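Local coordinates for protein beta-lactamase OXA-2 (Salmonella typhimurium, PDB 1K38) that hydrolyses beta-lactam antibiotics, oxacillin among them, by the serine mechanism of the class D beta-lactamases and so confers antibiotic resistance, at residues Q148-F153 and M196-G201; V210-N215 and A230-I235; F74-V79 and G85-Q90. All coordinates share one frame; numbering follows the deposited sequence.

Contact 1 of 3, residues Q148-F153 and M196-G201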
loop_
_atom_site.group_PDB
_atom_site.type_symbol
_atom_site.label_atom_id
_atom_site.label_comp_id
_atom_site.label_asym_id
_atom_site.label_seq_id
_atom_site.Cartn_x
_atom_site.Cartn_y
_atom_site.Cartn_z
ATOM N N GLN A 148 17.469 4.753 -16.681
ATOM C CA GLN A 148 18.047 3.497 -16.229
ATOM C C GLN A 148 18.458 3.587 -14.766
ATOM O O GLN A 148 18.322 2.616 -14.018
ATOM C CB GLN A 148 19.235 3.095 -17.113
ATOM C CG GLN A 148 18.786 2.512 -18.451
ATOM C CD GLN A 148 19.863 1.695 -19.141
ATOM O OE1 GLN A 148 20.626 0.976 -18.492
ATOM N NE2 GLN A 148 19.916 1.785 -20.466
ATOM N N GLU A 149 18.941 4.754 -14.353
ATOM C CA GLU A 149 19.338 4.950 -12.964
ATOM C C GLU A 149 18.111 4.963 -12.046
ATOM O O GLU A 149 18.186 4.533 -10.893
ATOM C CB GLU A 149 20.143 6.242 -12.826
ATOM C CG GLU A 149 21.499 6.163 -13.508
ATOM C CD GLU A 149 22.306 7.433 -13.367
ATOM O OE1 GLU A 149 21.750 8.519 -13.616
ATOM O OE2 GLU A 149 23.503 7.342 -13.020
ATOM N N GLN A 150 16.981 5.451 -12.554
ATOM C CA GLN A 150 15.754 5.461 -11.759
ATOM C C GLN A 150 15.340 4.015 -11.495
ATOM O O GLN A 150 14.906 3.676 -10.395
ATOM C CB GLN A 150 14.622 6.185 -12.501
ATOM C CG GLN A 150 14.819 7.695 -12.629
ATOM C CD GLN A 150 13.994 8.499 -11.634
ATOM O OE1 GLN A 150 13.686 8.029 -10.535
ATOM N NE2 GLN A 150 13.639 9.727 -12.016
ATOM N N ILE A 151 15.466 3.165 -12.512
ATOM C CA ILE A 151 15.105 1.757 -12.364
ATOM C C ILE A 151 15.965 1.120 -11.278
ATOM O O ILE A 151 15.448 0.452 -10.386
ATOM C CB ILE A 151 15.312 0.976 -13.688
ATOM C CG1 ILE A 151 14.312 1.455 -14.749
ATOM C CG2 ILE A 151 15.160 -0.520 -13.437
ATOM C CD1 ILE A 151 12.881 1.020 -14.509
ATOM N N ALA A 152 17.274 1.336 -11.351
ATOM C CA ALA A 152 18.181 0.765 -10.361
ATOM C C ALA A 152 17.814 1.221 -8.953
ATOM O O ALA A 152 17.825 0.424 -8.015
ATOM C CB ALA A 152 19.622 1.151 -10.684
ATOM N N PHE A 153 17.488 2.500 -8.805
ATOM C CA PHE A 153 17.107 3.041 -7.509
ATOM C C PHE A 153 15.807 2.413 -7.007
ATOM O O PHE A 153 15.712 2.008 -5.849
ATOM C CB PHE A 153 16.937 4.559 -7.595
ATOM C CG PHE A 153 16.292 5.156 -6.382
ATOM C CD1 PHE A 153 16.990 5.242 -5.182
ATOM C CD2 PHE A 153 14.969 5.587 -6.423
ATOM C CE1 PHE A 153 16.383 5.745 -4.041
ATOM C CE2 PHE A 153 14.350 6.091 -5.285
ATOM C CZ PHE A 153 15.061 6.169 -4.088
ATOM N N MET A 196 10.295 18.662 -19.422
ATOM C CA MET A 196 10.557 17.230 -19.287
ATOM C C MET A 196 9.574 16.606 -18.300
ATOM O O MET A 196 9.403 17.115 -17.196
ATOM C CB MET A 196 11.992 17.033 -18.780
ATOM C CG MET A 196 12.222 15.762 -17.977
ATOM S SD MET A 196 12.972 14.458 -18.951
ATOM C CE MET A 196 12.003 14.501 -20.413
ATOM N N GLY A 197 8.944 15.500 -18.692
ATOM C CA GLY A 197 7.996 14.844 -17.806
ATOM C C GLY A 197 8.381 13.401 -17.528
ATOM O O GLY A 197 8.897 12.717 -18.411
ATOM N N TRP A 198 8.129 12.942 -16.306
ATOM C CA TRP A 198 8.458 11.572 -15.891
ATOM C C TRP A 198 7.288 10.801 -15.298
ATOM O O TRP A 198 6.316 11.371 -14.819
ATOM C CB TRP A 198 9.462 11.546 -14.731
ATOM C CG TRP A 198 10.846 12.029 -14.911
ATOM C CD1 TRP A 198 11.310 13.293 -14.684
ATOM C CD2 TRP A 198 11.997 11.219 -15.175
ATOM N NE1 TRP A 198 12.685 13.319 -14.776
ATOM C CE2 TRP A 198 13.131 12.059 -15.078
ATOM C CE3 TRP A 198 12.181 9.862 -15.478
ATOM C CZ2 TRP A 198 14.434 11.586 -15.272
ATOM C CZ3 TRP A 198 13.479 9.391 -15.671
ATOM C CH2 TRP A 198 14.589 10.254 -15.566
ATOM N N TRP A 199 7.426 9.480 -15.324
ATOM C CA TRP A 199 6.522 8.591 -14.606
ATOM C C TRP A 199 7.408 7.387 -14.357
ATOM O O TRP A 199 7.895 6.750 -15.295
ATOM C CB TRP A 199 5.243 8.183 -15.346
ATOM C CG TRP A 199 4.201 7.697 -14.326
ATOM C CD1 TRP A 199 3.995 8.204 -13.064
ATOM C CD2 TRP A 199 3.219 6.667 -14.499
ATOM N NE1 TRP A 199 2.947 7.558 -12.451
ATOM C CE2 TRP A 199 2.451 6.611 -13.308
ATOM C CE3 TRP A 199 2.909 5.789 -15.543
ATOM C CZ2 TRP A 199 1.394 5.711 -13.139
ATOM C CZ3 TRP A 199 1.858 4.893 -15.375
ATOM C CH2 TRP A 199 1.112 4.861 -14.182
ATOM N N VAL A 200 7.681 7.128 -13.084
ATOM C CA VAL A 200 8.522 5.999 -12.708
ATOM C C VAL A 200 7.842 5.237 -11.585
ATOM O O VAL A 200 7.060 5.809 -10.822
ATOM C CB VAL A 200 9.926 6.461 -12.245
ATOM C CG1 VAL A 200 10.538 7.381 -13.298
ATOM C CG2 VAL A 200 9.845 7.166 -10.895
ATOM N N GLY A 201 8.139 3.945 -11.487
ATOM C CA GLY A 201 7.527 3.139 -10.447
ATOM C C GLY A 201 7.528 1.681 -10.836
ATOM O O GLY A 201 8.405 1.237 -11.569
#
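In the buried core next to the active site of this penicillin-recognising fold, Q150 of helix 147-158 reaches over the indole of W198 and the methyls of V200, two residues on the same face of strand 196-205. The glutamine does the reaching: its chain bends at chi2 (-102°), which brings the amide back over the ring. NE2 then sits 3.5 Å above the indole plane, displaced toward the rim and 3.7 Å from W198 CZ3, while Q150 CG approaches W198 CZ3 at the same distance. Amide and ring are not stacked flat, since their planes stand 68° apart. Next to the indole, V200 packs against the rest of the amide, with CG1 4.0 Å from Q150 CD and CG2 4.0 Å from Q150 OE1. Two polar atoms find acceptors in S48-T52, the segment containing the predicted acyl-ester residue S51: Q150 NE2 bonds to T52 OG1 and W198 NE1 to S48 O. Both groups thereby link the helix-sheet packing to that segment. The strand is paired through its backbone with strand 184-192 (W198 with G191, V200 with K189) and with strand 208-217, where I151 of the same helix meets F211 and A213.

Contact 2 of 3, residues V210-N215 and A230-I235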
loop_
_atom_site.group_PDB
_atom_site.type_symbol
_atom_site.label_atom_id
_atom_site.label_comp_id
_atom_site.label_asym_id
_atom_site.label_seq_id
_atom_site.Cartn_x
_atom_site.Cartn_y
_atom_site.Cartn_z
ATOM N N VAL A 210 7.153 -5.483 -11.994
ATOM C CA VAL A 210 7.556 -4.940 -13.284
ATOM C C VAL A 210 7.863 -3.460 -13.081
ATOM O O VAL A 210 6.962 -2.662 -12.834
ATOM C CB VAL A 210 6.427 -5.099 -14.325
ATOM C CG1 VAL A 210 6.896 -4.604 -15.689
ATOM C CG2 VAL A 210 6.000 -6.559 -14.406
ATOM N N PHE A 211 9.141 -3.103 -13.175
ATOM C CA PHE A 211 9.557 -1.715 -12.982
ATOM C C PHE A 211 9.543 -0.931 -14.277
ATOM O O PHE A 211 9.780 -1.485 -15.347
ATOM C CB PHE A 211 10.970 -1.661 -12.401
ATOM C CG PHE A 211 11.104 -2.355 -11.087
ATOM C CD1 PHE A 211 11.268 -3.736 -11.026
ATOM C CD2 PHE A 211 11.027 -1.634 -9.902
ATOM C CE1 PHE A 211 11.350 -4.390 -9.798
ATOM C CE2 PHE A 211 11.106 -2.275 -8.672
ATOM C CZ PHE A 211 11.268 -3.661 -8.620
ATOM N N PHE A 212 9.264 0.364 -14.180
ATOM C CA PHE A 212 9.264 1.212 -15.360
ATOM C C PHE A 212 9.766 2.605 -15.042
ATOM O O PHE A 212 9.646 3.095 -13.913
ATOM C CB PHE A 212 7.864 1.319 -15.979
ATOM C CG PHE A 212 6.848 1.972 -15.090
ATOM C CD1 PHE A 212 6.046 1.203 -14.256
ATOM C CD2 PHE A 212 6.698 3.358 -15.079
ATOM C CE1 PHE A 212 5.103 1.803 -13.421
ATOM C CE2 PHE A 212 5.758 3.970 -14.247
ATOM C CZ PHE A 212 4.958 3.187 -13.415
ATOM N N ALA A 213 10.352 3.234 -16.051
ATOM C CA ALA A 213 10.850 4.588 -15.923
ATOM C C ALA A 213 10.753 5.211 -17.303
ATOM O O ALA A 213 11.453 4.804 -18.233
ATOM C CB ALA A 213 12.295 4.595 -15.424
ATOM N N LEU A 214 9.851 6.175 -17.433
ATOM C CA LEU A 214 9.645 6.869 -18.692
ATOM C C LEU A 214 9.805 8.363 -18.545
ATOM O O LEU A 214 9.471 8.929 -17.511
ATOM C CB LEU A 214 8.227 6.601 -19.236
ATOM C CG LEU A 214 7.702 7.522 -20.362
ATOM C CD1 LEU A 214 6.728 6.754 -21.228
ATOM C CD2 LEU A 214 7.022 8.776 -19.782
ATOM N N ASN A 215 10.369 8.996 -19.567
ATOM C CA ASN A 215 10.419 10.446 -19.578
ATOM C C ASN A 215 10.168 10.868 -21.012
ATOM O O ASN A 215 10.481 10.135 -21.955
ATOM C CB ASN A 215 11.716 11.056 -18.978
ATOM C CG ASN A 215 12.976 10.742 -19.757
ATOM O OD1 ASN A 215 13.107 11.072 -20.938
ATOM N ND2 ASN A 215 13.938 10.130 -19.077
ATOM N N ALA A 230 -0.377 7.549 -20.066
ATOM C CA ALA A 230 -0.974 6.902 -21.229
ATOM C C ALA A 230 -0.001 5.955 -21.927
ATOM O O ALA A 230 -0.347 4.820 -22.243
ATOM C CB ALA A 230 -1.483 7.952 -22.212
ATOM N N ILE A 231 1.218 6.426 -22.170
ATOM C CA ILE A 231 2.216 5.604 -22.838
ATOM C C ILE A 231 2.638 4.411 -21.979
ATOM O O ILE A 231 2.667 3.277 -22.455
ATOM C CB ILE A 231 3.454 6.450 -23.215
ATOM C CG1 ILE A 231 3.032 7.539 -24.208
ATOM C CG2 ILE A 231 4.540 5.564 -23.821
ATOM C CD1 ILE A 231 4.083 8.605 -24.453
ATOM N N VAL A 232 2.959 4.657 -20.712
ATOM C CA VAL A 232 3.370 3.568 -19.836
ATOM C C VAL A 232 2.281 2.515 -19.676
ATOM O O VAL A 232 2.550 1.315 -19.769
ATOM C CB VAL A 232 3.760 4.083 -18.435
ATOM C CG1 VAL A 232 4.082 2.901 -17.523
ATOM C CG2 VAL A 232 4.963 5.004 -18.539
ATOM N N ARG A 233 1.052 2.953 -19.428
ATOM C CA ARG A 233 -0.038 2.005 -19.255
ATOM C C ARG A 233 -0.271 1.165 -20.506
ATOM O O ARG A 233 -0.538 -0.030 -20.404
ATOM C CB ARG A 233 -1.323 2.732 -18.850
ATOM C CG ARG A 233 -1.294 3.270 -17.422
ATOM C CD ARG A 233 -2.572 4.030 -17.097
ATOM N NE ARG A 233 -2.570 4.569 -15.737
ATOM C CZ ARG A 233 -2.955 3.891 -14.661
ATOM N NH1 ARG A 233 -3.382 2.639 -14.777
ATOM N NH2 ARG A 233 -2.907 4.464 -13.464
ATOM N N ALA A 234 -0.163 1.784 -21.680
ATOM C CA ALA A 234 -0.358 1.057 -22.933
ATOM C C ALA A 234 0.705 -0.031 -23.057
ATOM O O ALA A 234 0.409 -1.173 -23.411
ATOM C CB ALA A 234 -0.274 2.008 -24.119
ATOM N N ILE A 235 1.949 0.331 -22.756
ATOM C CA ILE A 235 3.047 -0.624 -22.827
ATOM C C ILE A 235 2.893 -1.726 -21.777
ATOM O O ILE A 235 3.042 -2.911 -22.088
ATOM C CB ILE A 235 4.407 0.099 -22.666
ATOM C CG1 ILE A 235 4.642 0.993 -23.890
ATOM C CG2 ILE A 235 5.541 -0.913 -22.503
ATOM C CD1 ILE A 235 5.912 1.825 -23.836
#
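V232 of the C-terminal helix 226-238 divides its two methyls between F212 and L214, alternate residues on one face of strand 208-217. CG1 lies over the face of the phenylalanine, 3.8 Å from the ring centroid and 17° off the ring normal, in a CH-pi contact. It is shifted toward one side of the ring, so that F212 CD2 is the nearest ring atom, 3.6 Å from V232 CG1. The other methyl turns to the leucine, with V232 CG2 3.7 Å from both L214 CB and L214 CD1. A single rotamer serves both neighbours: with CG1 opposite V232's own backbone N and CG2 beside it, the methyls diverge along the strand.

F212 holds chi1 at 64°, the crowded position between its backbone N and carbonyl carbon; this places the ring, and a nearly perpendicular chi2 turns its face to V232. L214 instead extends past V232 in the opposite direction and meets the preceding helix residue, I231, at about a right angle, its CD1 3.6 Å from I231 CG2. Thus one valine and one isoleucine border the leucine, a purely apolar interface in which all four residues are buried.

The axes of 210-215 and 230-235 approach to 9.5 Å, their directions 144° apart and so roughly antiparallel. F14 of helix 11-16 touches both L214 and I231, and W199 of the adjacent strand 196-205 packs on F212 and V232, continuing this layer across the sheet.

Contact 3 of 3, residues F74-V79 and G85-Q90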
loop_
_atom_site.group_PDB
_atom_site.type_symbol
_atom_site.label_atom_id
_atom_site.label_comp_id
_atom_site.label_asym_id
_atom_site.label_seq_id
_atom_site.Cartn_x
_atom_site.Cartn_y
_atom_site.Cartn_z
ATOM N N PHE A 74 1.371 19.730 7.699
ATOM C CA PHE A 74 2.140 20.929 7.399
ATOM C C PHE A 74 1.142 21.984 6.940
ATOM O O PHE A 74 0.333 21.740 6.049
ATOM C CB PHE A 74 3.188 20.623 6.330
ATOM C CG PHE A 74 4.152 19.552 6.745
ATOM C CD1 PHE A 74 3.851 18.210 6.539
ATOM C CD2 PHE A 74 5.323 19.878 7.423
ATOM C CE1 PHE A 74 4.699 17.206 7.005
ATOM C CE2 PHE A 74 6.181 18.881 7.896
ATOM C CZ PHE A 74 5.866 17.542 7.686
ATOM N N ARG A 75 1.197 23.150 7.573
ATOM C CA ARG A 75 0.267 24.236 7.285
ATOM C C ARG A 75 0.554 25.079 6.047
ATOM O O ARG A 75 1.664 25.573 5.854
ATOM C CB ARG A 75 0.163 25.153 8.508
ATOM C CG ARG A 75 -0.156 24.414 9.801
ATOM C CD ARG A 75 -1.479 23.669 9.707
ATOM N NE ARG A 75 -1.704 22.814 10.870
ATOM C CZ ARG A 75 -2.784 22.060 11.046
ATOM N NH1 ARG A 75 -3.749 22.050 10.136
ATOM N NH2 ARG A 75 -2.898 21.306 12.133
ATOM N N TRP A 76 -0.479 25.239 5.226
ATOM C CA TRP A 76 -0.417 26.029 3.999
ATOM C C TRP A 76 -0.356 27.509 4.381
ATOM O O TRP A 76 -1.044 27.943 5.309
ATOM C CB TRP A 76 -1.663 25.733 3.154
ATOM C CG TRP A 76 -1.852 26.595 1.941
ATOM C CD1 TRP A 76 -0.931 26.867 0.968
ATOM C CD2 TRP A 76 -3.065 27.246 1.539
ATOM N NE1 TRP A 76 -1.498 27.644 -0.016
ATOM C CE2 TRP A 76 -2.804 27.892 0.309
ATOM C CE3 TRP A 76 -4.346 27.345 2.098
ATOM C CZ2 TRP A 76 -3.782 28.626 -0.374
ATOM C CZ3 TRP A 76 -5.319 28.078 1.419
ATOM C CH2 TRP A 76 -5.029 28.707 0.196
ATOM N N ASP A 77 0.467 28.277 3.672
ATOM C CA ASP A 77 0.619 29.701 3.958
ATOM C C ASP A 77 -0.508 30.580 3.421
ATOM O O ASP A 77 -0.539 31.785 3.685
ATOM C CB ASP A 77 1.959 30.215 3.419
ATOM C CG ASP A 77 2.186 29.852 1.962
ATOM O OD1 ASP A 77 1.203 29.817 1.189
ATOM O OD2 ASP A 77 3.354 29.613 1.587
ATOM N N GLY A 78 -1.428 29.987 2.669
ATOM C CA GLY A 78 -2.534 30.755 2.126
ATOM C C GLY A 78 -2.259 31.330 0.750
ATOM O O GLY A 78 -3.129 31.964 0.152
ATOM N N VAL A 79 -1.048 31.114 0.244
ATOM C CA VAL A 79 -0.661 31.613 -1.071
ATOM C C VAL A 79 -1.253 30.735 -2.173
ATOM O O VAL A 79 -1.103 29.517 -2.154
ATOM C CB VAL A 79 0.880 31.642 -1.224
ATOM C CG1 VAL A 79 1.265 32.013 -2.652
ATOM C CG2 VAL A 79 1.477 32.640 -0.244
ATOM N N GLY A 85 -4.658 21.021 -5.256
ATOM C CA GLY A 85 -3.959 20.033 -4.455
ATOM C C GLY A 85 -2.893 20.645 -3.568
ATOM O O GLY A 85 -2.524 20.061 -2.552
ATOM N N HIS A 86 -2.403 21.824 -3.946
ATOM C CA HIS A 86 -1.365 22.515 -3.181
ATOM C C HIS A 86 -1.913 23.565 -2.221
ATOM O O HIS A 86 -1.329 23.808 -1.164
ATOM C CB HIS A 86 -0.369 23.213 -4.117
ATOM C CG HIS A 86 0.435 22.280 -4.964
ATOM N ND1 HIS A 86 1.495 22.710 -5.730
ATOM C CD2 HIS A 86 0.330 20.947 -5.179
ATOM C CE1 HIS A 86 2.010 21.682 -6.383
ATOM N NE2 HIS A 86 1.320 20.601 -6.066
ATOM N N ASN A 87 -3.023 24.196 -2.594
ATOM C CA ASN A 87 -3.612 25.240 -1.759
ATOM C C ASN A 87 -4.399 24.699 -0.571
ATOM O O ASN A 87 -5.617 24.869 -0.491
ATOM C CB ASN A 87 -4.517 26.149 -2.598
ATOM C CG ASN A 87 -3.775 26.821 -3.738
ATOM O OD1 ASN A 87 -2.585 27.124 -3.629
ATOM N ND2 ASN A 87 -4.480 27.071 -4.835
ATOM N N GLN A 88 -3.692 24.063 0.357
ATOM C CA GLN A 88 -4.316 23.494 1.547
ATOM C C GLN A 88 -3.263 22.828 2.425
ATOM O O GLN A 88 -2.143 22.572 1.975
ATOM C CB GLN A 88 -5.369 22.457 1.149
ATOM C CG GLN A 88 -4.813 21.286 0.352
ATOM C CD GLN A 88 -5.873 20.261 0.003
ATOM O OE1 GLN A 88 -6.486 19.660 0.883
ATOM N NE2 GLN A 88 -6.094 20.055 -1.290
ATOM N N ASP A 89 -3.620 22.555 3.678
ATOM C CA ASP A 89 -2.695 21.897 4.593
ATOM C C ASP A 89 -2.374 20.544 3.976
ATOM O O ASP A 89 -3.163 20.006 3.203
ATOM C CB ASP A 89 -3.325 21.720 5.974
ATOM C CG ASP A 89 -3.638 23.045 6.643
ATOM O OD1 ASP A 89 -2.842 23.994 6.479
ATOM O OD2 ASP A 89 -4.670 23.135 7.342
ATOM N N GLN A 90 -1.221 19.990 4.321
ATOM C CA GLN A 90 -0.812 18.724 3.730
ATOM C C GLN A 90 -0.184 17.732 4.693
ATOM O O GLN A 90 0.351 18.105 5.736
ATOM C CB GLN A 90 0.235 18.980 2.642
ATOM C CG GLN A 90 -0.037 20.131 1.696
ATOM C CD GLN A 90 -0.651 19.676 0.396
ATOM O OE1 GLN A 90 -0.252 18.655 -0.168
ATOM N NE2 GLN A 90 -1.618 20.440 -0.101
#
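F74 and Q90 pair as a single antiparallel bridge, exchanging both backbone hydrogen bonds: F74 N to Q90 O at 2.7 Å and Q90 N to F74 O at 2.9 Å. Next to it, the carboxylate of D89 serves two donors. OD1 takes the amide of W76 (W76 N to D89 OD1 3.0 Å), and OD2 meets the edge of the R75 guanidinium. The R75 NH1-D89 OD2 pair, 3.1 Å apart, is a salt bridge whose hydrogen bond is weak and bent, and the two flat groups stand nearly perpendicular, 86° apart.

Beyond the aspartate the indole of W76 lies flat on the opposing backbone. Its CG is trans to the backbone N (chi1 172°), which directs the ring across to N87 and Q88. N87 CA makes a CH-pi contact 3.7 Å from the centroid of the W76 five-membered ring, and N87 C lies over the middle of the bicycle. G78 CA covers the other face, so the ring is sandwiched between main-chain atoms.

A second shell fixes both surfaces. W76 NE1 is bonded to V79 O (2.9 Å) in the ring plane, while D77 OD1 accepts from V79 N in an Asx turn. Across from them N87 centres an inverse gamma turn, and Q90 NE2 ties back to the carbonyls of G85 (2.6 Å to its O) and Q88.

The loop borders the active-site region: the H86 side chain, bonded through NE2 to N98 O, lies about 7 Å from that of the predicted nucleophile S51. Outward, it rests on helix 101-111, where F107 meets the F74 ring edge-to-face and W102 donates to H86 O; Q90 OE1 reaches S94 of helix 92-97.

In the fold
Read from the N terminus, the three contacts follow in series, with none inside another and none crossing. Contact 3 comes first and closes the shortest loop, five residues, between helices 56-64 and 92-97. Contact 1 spans 42 residues, joining helix 147-158 to the sheet after helix 166-175, edge strand 177-181 and strand 184-192. Contact 2 follows at once, tying strand 208-217 to the C-terminal helix over 14 residues. Contacts 1 and 2 share a sheet and illustrate how strand side chains alternate between two helix layers: W198, V200, F211 and A213 face helix 147-158, W199, F212 and L214 helix 226-238. Contact 3 lies apart, about 31 Å from contact 2 between centres, in the helical region.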